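Phosphotriesterase family protein (Listeria monocytogenes serotype 4b str. H7858, PDB 3PNZ) probably hydrolyses phosphorylated sugar lactones, as a zinc-dependent lactonase of the phosphotriesterase family with the amidohydrolase fold. Local coordinates at residues K130-V135 against A174-E179; N96-W101 against T118-I123; T169-A174 against K202-P207. All coordinates share one frame; numbering follows the deposited sequence.

Contact 1: K130-V135 against A174-E179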
loop_
_atom_site.group_PDB
_atom_site.type_symbol
_atom_site.label_atom_id
_atom_site.label_comp_id
_atom_site.label_asym_id
_atom_site.label_seq_id
_atom_site.Cartn_x
_atom_site.Cartn_y
_atom_site.Cartn_z
ATOM N N LYS A 130 -15.235 -16.076 8.126
ATOM C CA LYS A 130 -16.121 -15.113 7.489
ATOM C C LYS A 130 -15.375 -13.837 7.107
ATOM O O LYS A 130 -15.694 -13.202 6.109
ATOM C CB LYS A 130 -17.316 -14.798 8.391
ATOM C CG LYS A 130 -18.362 -15.909 8.421
ATOM C CD LYS A 130 -18.977 -16.090 7.043
ATOM C CE LYS A 130 -19.952 -17.264 7.004
ATOM N NZ LYS A 130 -20.455 -17.501 5.619
ATOM N N LEU A 131 -14.380 -13.454 7.902
ATOM C CA LEU A 131 -13.538 -12.327 7.520
ATOM C C LEU A 131 -12.740 -12.678 6.261
ATOM O O LEU A 131 -12.583 -11.851 5.360
ATOM C CB LEU A 131 -12.620 -11.902 8.679
ATOM C CG LEU A 131 -13.338 -11.249 9.868
ATOM C CD1 LEU A 131 -12.349 -10.965 11.012
ATOM C CD2 LEU A 131 -14.060 -9.973 9.447
ATOM N N THR A 132 -12.252 -13.911 6.195
ATOM C CA THR A 132 -11.570 -14.383 4.998
ATOM C C THR A 132 -12.496 -14.266 3.782
ATOM O O THR A 132 -12.098 -13.752 2.746
ATOM C CB THR A 132 -11.085 -15.825 5.163
ATOM O OG1 THR A 132 -10.086 -15.877 6.195
ATOM C CG2 THR A 132 -10.493 -16.354 3.848
ATOM N N GLU A 133 -13.739 -14.718 3.925
ATOM C CA GLU A 133 -14.701 -14.643 2.823
ATOM C C GLU A 133 -14.846 -13.218 2.300
ATOM O O GLU A 133 -14.906 -12.992 1.089
ATOM C CB GLU A 133 -16.070 -15.168 3.251
ATOM C CG GLU A 133 -16.099 -16.631 3.630
ATOM C CD GLU A 133 -17.519 -17.167 3.745
ATOM O OE1 GLU A 133 -18.456 -16.473 3.282
ATOM O OE2 GLU A 133 -17.692 -18.278 4.296
ATOM N N PHE A 134 -14.926 -12.263 3.222
ATOM C CA PHE A 134 -15.037 -10.855 2.864
ATOM C C PHE A 134 -13.860 -10.395 1.997
ATOM O O PHE A 134 -14.048 -9.749 0.960
ATOM C CB PHE A 134 -15.134 -9.983 4.126
ATOM C CG PHE A 134 -14.816 -8.541 3.875
ATOM C CD1 PHE A 134 -15.765 -7.697 3.327
ATOM C CD2 PHE A 134 -13.555 -8.037 4.161
ATOM C CE1 PHE A 134 -15.466 -6.372 3.070
ATOM C CE2 PHE A 134 -13.251 -6.712 3.911
ATOM C CZ PHE A 134 -14.206 -5.879 3.365
ATOM N N VAL A 135 -12.647 -10.736 2.420
ATOM C CA VAL A 135 -11.447 -10.347 1.691
ATOM C C VAL A 135 -11.391 -11.049 0.333
ATOM O O VAL A 135 -11.074 -10.434 -0.680
ATOM C CB VAL A 135 -10.163 -10.650 2.502
ATOM C CG1 VAL A 135 -8.915 -10.288 1.701
ATOM C CG2 VAL A 135 -10.183 -9.899 3.838
ATOM N N ALA A 174 -4.141 -13.977 5.480
ATOM C CA ALA A 174 -3.286 -15.074 5.039
ATOM C C ALA A 174 -4.133 -16.145 4.345
ATOM O O ALA A 174 -3.787 -16.649 3.278
ATOM C CB ALA A 174 -2.521 -15.665 6.214
ATOM N N ARG A 175 -5.261 -16.468 4.955
ATOM C CA ARG A 175 -6.134 -17.494 4.402
ATOM C C ARG A 175 -6.806 -17.022 3.113
ATOM O O ARG A 175 -7.057 -17.827 2.211
ATOM C CB ARG A 175 -7.119 -17.961 5.468
ATOM C CG ARG A 175 -6.380 -18.639 6.623
ATOM C CD ARG A 175 -7.240 -18.821 7.856
ATOM N NE ARG A 175 -6.409 -19.120 9.018
ATOM C CZ ARG A 175 -6.889 -19.394 10.229
ATOM N NH1 ARG A 175 -8.201 -19.416 10.435
ATOM N NH2 ARG A 175 -6.054 -19.651 11.230
ATOM N N ALA A 176 -7.062 -15.722 3.006
ATOM C CA ALA A 176 -7.568 -15.161 1.753
ATOM C C ALA A 176 -6.502 -15.275 0.669
ATOM O O ALA A 176 -6.817 -15.516 -0.498
ATOM C CB ALA A 176 -8.016 -13.711 1.933
ATOM N N HIS A 177 -5.234 -15.108 1.042
ATOM C CA HIS A 177 -4.176 -15.343 0.069
ATOM C C HIS A 177 -4.192 -16.791 -0.421
ATOM O O HIS A 177 -4.037 -17.056 -1.615
ATOM C CB HIS A 177 -2.781 -15.055 0.607
ATOM C CG HIS A 177 -1.716 -15.691 -0.227
ATOM N ND1 HIS A 177 -1.248 -15.120 -1.391
ATOM C CD2 HIS A 177 -1.097 -16.890 -0.120
ATOM C CE1 HIS A 177 -0.362 -15.927 -1.947
ATOM N NE2 HIS A 177 -0.255 -17.010 -1.198
ATOM N N HIS A 178 -4.336 -17.737 0.497
ATOM C CA HIS A 178 -4.314 -19.140 0.082
ATOM C C HIS A 178 -5.407 -19.431 -0.949
ATOM O O HIS A 178 -5.201 -20.222 -1.873
ATOM C CB HIS A 178 -4.416 -20.080 1.276
ATOM C CG HIS A 178 -3.144 -20.193 2.054
ATOM N ND1 HIS A 178 -1.959 -20.596 1.476
ATOM C CD2 HIS A 178 -2.867 -19.962 3.359
ATOM C CE1 HIS A 178 -1.007 -20.607 2.390
ATOM N NE2 HIS A 178 -1.532 -20.232 3.541
ATOM N N GLU A 179 -6.553 -18.776 -0.796
ATOM C CA GLU A 179 -7.683 -18.979 -1.712
ATOM C C GLU A 179 -7.533 -18.275 -3.069
ATOM O O GLU A 179 -7.932 -18.830 -4.098
ATOM C CB GLU A 179 -9.006 -18.579 -1.046
ATOM C CG GLU A 179 -9.380 -19.440 0.167
ATOM C CD GLU A 179 -10.815 -19.235 0.643
ATOM O OE1 GLU A 179 -11.540 -18.407 0.049
ATOM O OE2 GLU A 179 -11.222 -19.905 1.618
#

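Contact 2: N96-W101 against T118-I123. With PO4 (phosphate ion), chain K.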
loop_
_atom_site.group_PDB
_atom_site.type_symbol
_atom_site.label_atom_id
_atom_site.label_comp_id
_atom_site.label_asym_id
_atom_site.label_seq_id
_atom_site.Cartn_x
_atom_site.Cartn_y
_atom_site.Cartn_z
ATOM N N ASN A 96 -6.575 -1.831 7.269
ATOM C CA ASN A 96 -5.431 -0.905 7.344
ATOM C C ASN A 96 -4.739 -0.867 8.710
ATOM O O ASN A 96 -3.522 -1.037 8.784
ATOM C CB ASN A 96 -5.846 0.506 6.896
ATOM C CG ASN A 96 -4.679 1.511 6.873
ATOM O OD1 ASN A 96 -4.840 2.635 6.396
ATOM N ND2 ASN A 96 -3.519 1.114 7.384
ATOM N N LYS A 97 -5.502 -0.645 9.784
ATOM C CA LYS A 97 -4.944 -0.526 11.140
ATOM C C LYS A 97 -6.057 -0.365 12.191
ATOM O O LYS A 97 -7.034 0.337 11.947
ATOM C CB LYS A 97 -3.951 0.647 11.228
ATOM C CG LYS A 97 -4.485 1.978 10.702
ATOM C CD LYS A 97 -3.339 2.943 10.452
ATOM C CE LYS A 97 -3.807 4.238 9.825
ATOM N NZ LYS A 97 -2.645 5.067 9.362
ATOM N N SER A 98 -5.891 -0.991 13.353
ATOM C CA SER A 98 -6.999 -1.162 14.299
ATOM C C SER A 98 -7.547 0.106 14.948
ATOM O O SER A 98 -8.706 0.121 15.359
ATOM C CB SER A 98 -6.657 -2.182 15.388
ATOM O OG SER A 98 -5.673 -1.672 16.274
ATOM N N PHE A 99 -6.749 1.166 15.049
ATOM C CA PHE A 99 -7.277 2.389 15.653
ATOM C C PHE A 99 -8.404 2.992 14.810
ATOM O O PHE A 99 -9.301 3.646 15.338
ATOM C CB PHE A 99 -6.172 3.409 16.020
ATOM C CG PHE A 99 -5.697 4.282 14.874
ATOM C CD1 PHE A 99 -6.495 5.301 14.368
ATOM C CD2 PHE A 99 -4.421 4.122 14.349
ATOM C CE1 PHE A 99 -6.046 6.118 13.332
ATOM C CE2 PHE A 99 -3.965 4.937 13.312
ATOM C CZ PHE A 99 -4.780 5.934 12.806
ATOM N N LEU A 100 -8.379 2.728 13.506
ATOM C CA LEU A 100 -9.440 3.187 12.610
ATOM C C LEU A 100 -10.775 2.505 12.879
ATOM O O LEU A 100 -11.820 2.979 12.433
ATOM C CB LEU A 100 -9.061 2.906 11.154
ATOM C CG LEU A 100 -7.842 3.632 10.602
ATOM C CD1 LEU A 100 -7.489 3.041 9.240
ATOM C CD2 LEU A 100 -8.132 5.124 10.517
ATOM N N TRP A 101 -10.740 1.383 13.582
ATOM C CA TRP A 101 -11.926 0.532 13.685
ATOM C C TRP A 101 -13.018 1.114 14.579
ATOM O O TRP A 101 -14.119 0.565 14.662
ATOM C CB TRP A 101 -11.542 -0.882 14.123
ATOM C CG TRP A 101 -10.631 -1.536 13.130
ATOM C CD1 TRP A 101 -10.337 -1.083 11.872
ATOM C CD2 TRP A 101 -9.901 -2.753 13.300
ATOM N NE1 TRP A 101 -9.460 -1.942 11.254
ATOM C CE2 TRP A 101 -9.173 -2.973 12.110
ATOM C CE3 TRP A 101 -9.777 -3.671 14.346
ATOM C CZ2 TRP A 101 -8.343 -4.078 11.938
ATOM C CZ3 TRP A 101 -8.951 -4.775 14.171
ATOM C CH2 TRP A 101 -8.247 -4.966 12.974
ATOM N N THR A 118 -19.778 -0.330 14.110
ATOM C CA THR A 118 -18.385 0.048 13.872
ATOM C C THR A 118 -17.592 -1.136 13.322
ATOM O O THR A 118 -18.041 -2.278 13.386
ATOM C CB THR A 118 -17.708 0.474 15.180
ATOM O OG1 THR A 118 -17.670 -0.642 16.073
ATOM C CG2 THR A 118 -18.475 1.624 15.837
ATOM N N TYR A 119 -16.402 -0.866 12.795
ATOM C CA TYR A 119 -15.543 -1.946 12.331
ATOM C C TYR A 119 -15.130 -2.845 13.483
ATOM O O TYR A 119 -14.985 -4.055 13.313
ATOM C CB TYR A 119 -14.284 -1.394 11.675
ATOM C CG TYR A 119 -14.530 -0.573 10.443
ATOM C CD1 TYR A 119 -14.665 -1.177 9.198
ATOM C CD2 TYR A 119 -14.588 0.811 10.514
ATOM C CE1 TYR A 119 -14.878 -0.424 8.062
ATOM C CE2 TYR A 119 -14.797 1.573 9.387
ATOM C CZ TYR A 119 -14.936 0.952 8.163
ATOM O OH TYR A 119 -15.135 1.714 7.041
ATOM N N TYR A 120 -14.912 -2.254 14.656
ATOM C CA TYR A 120 -14.563 -3.048 15.823
ATOM C C TYR A 120 -15.656 -4.077 16.089
ATOM O O TYR A 120 -15.368 -5.245 16.339
ATOM C CB TYR A 120 -14.391 -2.177 17.072
ATOM C CG TYR A 120 -12.976 -1.721 17.373
ATOM C CD1 TYR A 120 -12.678 -0.366 17.506
ATOM C CD2 TYR A 120 -11.945 -2.639 17.548
ATOM C CE1 TYR A 120 -11.388 0.062 17.795
ATOM C CE2 TYR A 120 -10.646 -2.221 17.831
ATOM C CZ TYR A 120 -10.377 -0.868 17.956
ATOM O OH TYR A 120 -9.100 -0.440 18.246
ATOM N N GLU A 121 -16.911 -3.639 16.052
ATOM C CA GLU A 121 -18.010 -4.548 16.349
ATOM C C GLU A 121 -18.042 -5.676 15.320
ATOM O O GLU A 121 -18.177 -6.848 15.670
ATOM C CB GLU A 121 -19.350 -3.817 16.387
ATOM C CG GLU A 121 -20.495 -4.716 16.858
ATOM C CD GLU A 121 -21.855 -4.035 16.836
ATOM O OE1 GLU A 121 -22.680 -4.342 17.723
ATOM O OE2 GLU A 121 -22.101 -3.198 15.939
ATOM N N TRP A 122 -17.906 -5.305 14.051
ATOM C CA TRP A 122 -17.873 -6.267 12.956
ATOM C C TRP A 122 -16.775 -7.301 13.155
ATOM O O TRP A 122 -17.030 -8.504 13.158
ATOM C CB TRP A 122 -17.683 -5.532 11.629
ATOM C CG TRP A 122 -17.301 -6.400 10.458
ATOM C CD1 TRP A 122 -17.830 -7.618 10.122
ATOM C CD2 TRP A 122 -16.327 -6.094 9.454
ATOM N NE1 TRP A 122 -17.232 -8.091 8.974
ATOM C CE2 TRP A 122 -16.306 -7.174 8.546
ATOM C CE3 TRP A 122 -15.457 -5.018 9.243
ATOM C CZ2 TRP A 122 -15.456 -7.204 7.440
ATOM C CZ3 TRP A 122 -14.612 -5.049 8.146
ATOM C CH2 TRP A 122 -14.620 -6.136 7.256
ATOM N N ILE A 123 -15.550 -6.823 13.340
ATOM C CA ILE A 123 -14.393 -7.701 13.401
ATOM C C ILE A 123 -14.407 -8.579 14.648
ATOM O O ILE A 123 -14.042 -9.753 14.594
ATOM C CB ILE A 123 -13.086 -6.892 13.278
ATOM C CG1 ILE A 123 -13.022 -6.251 11.886
ATOM C CG2 ILE A 123 -11.880 -7.785 13.541
ATOM C CD1 ILE A 123 -11.972 -5.163 11.722
HETATM P P PO4 K . -1.922 4.811 6.290
HETATM O O1 PO4 K . -3.274 4.909 5.620
HETATM O O2 PO4 K . -1.917 3.595 7.179
HETATM O O3 PO4 K . -0.819 4.661 5.282
HETATM O O4 PO4 K . -1.638 6.071 7.068
#

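Contact 3: T169-A174 against K202-P207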
loop_
_atom_site.group_PDB
_atom_site.type_symbol
_atom_site.label_atom_id
_atom_site.label_comp_id
_atom_site.label_asym_id
_atom_site.label_seq_id
_atom_site.Cartn_x
_atom_site.Cartn_y
_atom_site.Cartn_z
ATOM N N THR A 169 -7.124 -10.625 12.089
ATOM C CA THR A 169 -7.151 -10.137 10.707
ATOM C C THR A 169 -5.947 -10.618 9.892
ATOM O O THR A 169 -6.073 -10.858 8.691
ATOM C CB THR A 169 -7.310 -8.602 10.583
ATOM O OG1 THR A 169 -6.157 -7.944 11.122
ATOM C CG2 THR A 169 -8.567 -8.121 11.306
ATOM N N ILE A 170 -4.788 -10.762 10.525
ATOM C CA ILE A 170 -3.635 -11.290 9.798
ATOM C C ILE A 170 -3.940 -12.697 9.297
ATOM O O ILE A 170 -3.678 -13.023 8.140
ATOM C CB ILE A 170 -2.346 -11.346 10.655
ATOM C CG1 ILE A 170 -1.987 -9.950 11.180
ATOM C CG2 ILE A 170 -1.196 -11.943 9.831
ATOM C CD1 ILE A 170 -0.700 -9.933 12.017
ATOM N N ARG A 171 -4.494 -13.530 10.173
ATOM C CA ARG A 171 -4.809 -14.903 9.795
ATOM C C ARG A 171 -5.904 -14.939 8.721
ATOM O O ARG A 171 -5.825 -15.732 7.792
ATOM C CB ARG A 171 -5.179 -15.749 11.024
ATOM C CG ARG A 171 -4.054 -15.829 12.043
ATOM C CD ARG A 171 -4.326 -16.846 13.152
ATOM N NE ARG A 171 -3.372 -16.688 14.251
ATOM C CZ ARG A 171 -2.159 -17.226 14.273
ATOM N NH1 ARG A 171 -1.737 -17.970 13.259
ATOM N NH2 ARG A 171 -1.362 -17.025 15.316
ATOM N N ALA A 172 -6.894 -14.057 8.830
ATOM C CA ALA A 172 -7.970 -13.989 7.834
ATOM C C ALA A 172 -7.397 -13.641 6.459
ATOM O O ALA A 172 -7.776 -14.223 5.439
ATOM C CB ALA A 172 -9.016 -12.961 8.246
ATOM N N VAL A 173 -6.471 -12.691 6.440
ATOM C CA VAL A 173 -5.847 -12.253 5.194
ATOM C C VAL A 173 -4.908 -13.312 4.614
ATOM O O VAL A 173 -4.893 -13.535 3.401
ATOM C CB VAL A 173 -5.109 -10.916 5.397
ATOM C CG1 VAL A 173 -4.226 -10.598 4.205
ATOM C CG2 VAL A 173 -6.128 -9.811 5.634
ATOM N N ALA A 174 -4.141 -13.977 5.480
ATOM C CA ALA A 174 -3.286 -15.074 5.039
ATOM C C ALA A 174 -4.133 -16.145 4.345
ATOM O O ALA A 174 -3.787 -16.649 3.278
ATOM C CB ALA A 174 -2.521 -15.665 6.214
ATOM N N LYS A 202 4.262 -17.167 8.964
ATOM C CA LYS A 202 4.909 -18.474 8.879
ATOM C C LYS A 202 4.020 -19.567 9.463
ATOM O O LYS A 202 3.954 -20.668 8.920
ATOM C CB LYS A 202 6.276 -18.453 9.563
ATOM C CG LYS A 202 7.331 -17.767 8.722
ATOM C CD LYS A 202 8.573 -17.414 9.521
ATOM C CE LYS A 202 9.198 -18.617 10.178
ATOM N NZ LYS A 202 10.336 -18.183 11.046
ATOM N N GLN A 203 3.329 -19.264 10.561
ATOM C CA GLN A 203 2.367 -20.212 11.122
ATOM C C GLN A 203 1.256 -20.517 10.125
ATOM O O GLN A 203 0.703 -21.619 10.117
ATOM C CB GLN A 203 1.750 -19.664 12.406
ATOM C CG GLN A 203 2.742 -19.461 13.541
ATOM C CD GLN A 203 2.131 -18.675 14.679
ATOM O OE1 GLN A 203 0.921 -18.454 14.712
ATOM N NE2 GLN A 203 2.966 -18.236 15.615
ATOM N N GLU A 204 0.920 -19.529 9.301
ATOM C CA GLU A 204 -0.135 -19.679 8.305
ATOM C C GLU A 204 0.392 -20.192 6.964
ATOM O O GLU A 204 -0.325 -20.174 5.960
ATOM C CB GLU A 204 -0.895 -18.354 8.111
ATOM C CG GLU A 204 -1.656 -17.878 9.370
ATOM C CD GLU A 204 -2.873 -18.750 9.701
ATOM O OE1 GLU A 204 -3.503 -19.275 8.754
ATOM O OE2 GLU A 204 -3.203 -18.911 10.906
ATOM N N ASN A 205 1.645 -20.634 6.961
ATOM C CA ASN A 205 2.266 -21.242 5.786
ATOM C C ASN A 205 2.315 -20.328 4.566
ATOM O O ASN A 205 2.097 -20.773 3.422
ATOM C CB ASN A 205 1.571 -22.561 5.458
ATOM C CG ASN A 205 1.661 -23.553 6.606
ATOM O OD1 ASN A 205 2.754 -23.824 7.124
ATOM N ND2 ASN A 205 0.515 -24.088 7.025
ATOM N N ILE A 206 2.630 -19.058 4.813
ATOM C CA ILE A 206 2.753 -18.055 3.753
ATOM C C ILE A 206 4.215 -17.832 3.372
ATOM O O ILE A 206 5.027 -17.422 4.202
ATOM C CB ILE A 206 2.160 -16.688 4.212
ATOM C CG1 ILE A 206 0.667 -16.812 4.545
ATOM C CG2 ILE A 206 2.406 -15.603 3.158
ATOM C CD1 ILE A 206 -0.244 -16.975 3.339
ATOM N N PRO A 207 4.569 -18.114 2.108
ATOM C CA PRO A 207 5.916 -17.752 1.656
ATOM C C PRO A 207 6.145 -16.244 1.790
ATOM O O PRO A 207 5.342 -15.447 1.297
ATOM C CB PRO A 207 5.913 -18.165 0.177
ATOM C CG PRO A 207 4.849 -19.245 0.093
ATOM C CD PRO A 207 3.778 -18.779 1.060
#

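Contact 1: K130-V135 against A174-E179
Thr132 stands at the crossing of helices 128-140 and 164-180, whose local axes pass 8.6 Å apart at an angle of 53°. From its CB, which is directed at the other helix, two branches part. With chi1 at -65°, OG1 lies anti to the carbonyl carbon and beside the backbone N. There it is within hydrogen-bonding reach of Thr128 O, one turn back, and of Ala172 O in the partner helix, which must share its one proton; Ala172 O, the stronger partner, links the helices. Thr132 OG1 also lies 3.7 Å from Arg175 CB, the two side chains crossing at about a right angle. The other branch, CG2, is anti to the backbone N and reaches over the backbone of Ala176, 3.6 Å from Ala176 N; the same CG2 is 4.3 Å from Glu179 OE2, a loose contact. A small beta-branched residue suits the spot, giving one polar and one methyl arm without forcing the helices apart. Opposite it the methyl of Ala176 lets the backbones come close, the CA atoms of Thr132 and Ala176 being 5.2 Å apart. One turn beyond Thr132, Val135 CG1 touches Ala176 CB at 3.5 Å. Alanine and threonine at the point of closest approach thus join two consecutive outer helices, those flanking strand 150-152, in the helical layer of a TIM barrel.

Contact 2: N96-W101 against T118-I123
In the TIM barrel of this enzyme, the loop that follows strand 88-92 turns into a short 3-10 segment, 98-101, which docks on the start of helix 119-124, from the N-cap to Ile123. Trp101 carries the contact. Its CG is anti to the carbonyl carbon (chi1 -61°), which swings the indole alongside the helix start. Ile123 CD1 sits over one face, 3.5 Å from the centroid of the six-membered ring and almost on its normal, a CH-pi contact; Ser98 CA covers the opposite face, so the flat ring is clamped between a side chain of the helix and its own loop. At the ring's edge comes Tyr120, whose plane is turned 80° against the indole in an edge-to-face pair. The face of Tyr120 also receives Trp101 CB, 3.6 Å from its centroid. The backbone adds a hydrogen bond: Tyr120 N donates to Trp101 O at 2.9 Å, approaching from above the carbonyl plane. This N-H belongs to the first turn of the helix, where no preceding turn can supply a carbonyl; Thr118, the N-cap, serves Glu121 N with OG1 at 3.1 Å.

In the second shell, Asp70 OD2 accepts from Trp101 NE1 and from the backbone N of Asn96 and Lys97, fixing both the indole's rotation and the start of the loop. That start holds a phosphate ion, probably from the crystallisation liquor; Asn96, which binds it, also touches the zinc ligand His187, so the site would be consistent with a pocket for a phosphorylated substrate. Asn96 ND2 donates to the phosphate O2 at 3.0 Å, and the extended Lys97 side chain brings NZ to 2.7 Å from both O2 and O4.

Contact 3: T169-A174 against K202-P207
Arg171 leaves helix 164-180 with CG anti to the carbonyl carbon (chi1 -60°) and runs extended to NE, before chi4 of -84° turns the guanidinium toward Gln203 and Glu204. These lie where helix 194-203 ends in a Schellman motif, with Asn205, at positive phi, as the C-prime residue, its N bonded to Lys202 O. Gln203 reaches out extended, whereas Glu204, bent at chi2 (-70°), folds its carboxylate back beside the arginine's CG and CD. A long, flat cation suits this position because it can serve two acceptors in its own plane, at different points of its rim. Arg171 NH1 and NH2 grip Gln203 OE1 end-on at 3.1 and 2.8 Å, the amide nearly coplanar with the guanidinium. NH1 also makes a salt bridge to Glu204, while NH2 has Glu167 as a charged partner. Glu204 OE1 is in turn bridged to Arg175, so both carboxylate oxygens are held by arginines of one helix. One turn along the helix from Arg171, the small Ala174 lets the backbones approach: its CB is 3.7 Å from Glu204 CB and packs against Ile206 CG1 at 3.8 Å. At the salt bridge, Glu204 OE2 offers its anti lone pair to Arg171 NH1, 2.9 Å away.

In the fold
Helix 164-180 ties contacts 1 and 3 together: both include Ala174, their centres lie about 9 Å apart, and their segments alternate along the chain. The helix therefore packs on helix 128-140 before it in sequence and on the end of helix 194-203 after it, as expected for successive outer helices of a TIM barrel. Contact 2 closes earlier in the chain, its centre about 17 Å from that of contact 1 and 19 Å from that of contact 3. Trp122 touches Leu131 and Phe134, and Trp101 touches Thr169. Continuous packing thus runs from the loop after strand 88-92, which reaches toward the zinc ligand His187, to the outer helical layer.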